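Local coordinates for oxidoreductase, zinc-binding dehydrogenase family (PDB 5K1S), which is a zinc-binding medium-chain reductase that takes part in an alternative de novo route to isovaleryl coenzyme A in Myxococcus xanthus, at residues A154-W158 / N159-T163. Numbering follows the deposited sequence.
Sequences ASLPW and NEAAT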
# COMPACT_ATOMS: atom_id res chain seq x y z
N ALA A 154 -34.85 -10.95 -1.38
CA ALA A 154 -36.24 -10.64 -1.08
C ALA A 154 -36.46 -10.38 0.41
O ALA A 154 -37.43 -9.70 0.77
CB ALA A 154 -37.14 -11.77 -1.54
N SER A 155 -35.58 -10.89 1.27
CA SER A 155 -35.72 -10.72 2.71
C SER A 155 -35.21 -9.38 3.21
O SER A 155 -35.29 -9.12 4.42
CB SER A 155 -34.97 -11.85 3.43
OG SER A 155 -35.09 -11.73 4.83
N LEU A 156 -34.69 -8.52 2.33
CA LEU A 156 -34.04 -7.29 2.75
C LEU A 156 -34.93 -6.10 2.40
O LEU A 156 -35.22 -5.89 1.21
CB LEU A 156 -32.68 -7.15 2.07
CG LEU A 156 -31.77 -6.01 2.54
CD1 LEU A 156 -31.43 -6.15 4.01
CD2 LEU A 156 -30.51 -5.97 1.71
N PRO A 157 -35.39 -5.30 3.37
CA PRO A 157 -36.20 -4.13 3.03
C PRO A 157 -35.41 -3.10 2.23
O PRO A 157 -34.18 -3.08 2.24
CB PRO A 157 -36.62 -3.58 4.39
CG PRO A 157 -35.61 -4.10 5.35
CD PRO A 157 -35.22 -5.45 4.82
N TRP A 158 -36.16 -2.23 1.55
CA TRP A 158 -35.53 -1.27 0.65
C TRP A 158 -34.63 -0.30 1.40
O TRP A 158 -33.50 -0.03 0.98
CB TRP A 158 -36.61 -0.50 -0.12
CG TRP A 158 -37.43 -1.35 -1.03
CD1 TRP A 158 -38.76 -1.64 -0.91
CD2 TRP A 158 -36.98 -2.03 -2.21
NE1 TRP A 158 -39.16 -2.46 -1.94
CE2 TRP A 158 -38.09 -2.72 -2.75
CE3 TRP A 158 -35.75 -2.13 -2.85
CZ2 TRP A 158 -38.00 -3.49 -3.90
CZ3 TRP A 158 -35.66 -2.90 -4.00
CH2 TRP A 158 -36.78 -3.56 -4.52
N ASN A 159 -35.10 0.24 2.53
CA ASN A 159 -34.34 1.25 3.24
C ASN A 159 -32.97 0.72 3.65
O ASN A 159 -31.94 1.38 3.43
CB ASN A 159 -35.11 1.73 4.47
CG ASN A 159 -36.39 2.45 4.10
OD1 ASN A 159 -36.59 2.84 2.95
ND2 ASN A 159 -37.27 2.63 5.08
N GLU A 160 -32.92 -0.47 4.25
CA GLU A 160 -31.64 -1.06 4.62
C GLU A 160 -30.79 -1.33 3.39
O GLU A 160 -29.56 -1.18 3.43
CB GLU A 160 -31.87 -2.36 5.39
CG GLU A 160 -32.08 -2.17 6.88
CD GLU A 160 -32.15 -3.49 7.63
OE1 GLU A 160 -32.81 -4.42 7.13
OE2 GLU A 160 -31.53 -3.60 8.71
N ALA A 161 -31.42 -1.71 2.28
CA ALA A 161 -30.67 -2.04 1.07
C ALA A 161 -30.10 -0.80 0.40
O ALA A 161 -29.03 -0.86 -0.22
CB ALA A 161 -31.56 -2.80 0.09
N ALA A 162 -30.79 0.34 0.52
CA ALA A 162 -30.35 1.57 -0.14
C ALA A 162 -29.15 2.22 0.54
O ALA A 162 -28.74 3.30 0.11
CB ALA A 162 -31.50 2.57 -0.18
N THR A 163 -28.58 1.61 1.58
CA THR A 163 -27.41 2.15 2.26
C THR A 163 -26.30 1.11 2.39
O THR A 163 -25.39 1.29 3.20
CB THR A 163 -27.78 2.70 3.64
OG1 THR A 163 -28.31 1.65 4.45
CG2 THR A 163 -28.82 3.81 3.51
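The carbonyl O of W158 accepts a hydrogen bond from A162 N at 2.8 Å, the donor lying nearly in line with the C=O bond (168°). One residue earlier, P157 O accepts one from A161 N at 3.1 Å, with the donor tilted 16° from the carbonyl plane. Together these i to i+4 bonds build the single turn of helix 158-161. P157 stands at the N-cap; its carbonyl O still accepts the first of these bonds, for which a proline's missing N-H is no hindrance. The pyrrolidine ring lies across the side chain of E160, whose OE1 rests 3.3 Å from P157 CG. The end of L156 turns toward the helix: with CG anti to the backbone N (chi1 -171°), its CD2 meets A161 CB at 3.7 Å while CD1 lies beside E160 OE1. Trimming L156 to an alanine would probably leave a gap beside the methyl of A161. The short helix follows strand 149-151, with A161 and A162 against A82 of strand 80-88 and N159 against V356 and V358 of strand 354-358. W158 stacks on H52, L156 packs on helix 311-323, and the side chain of A162 lies about 10 Å from that of the zinc ligand C166.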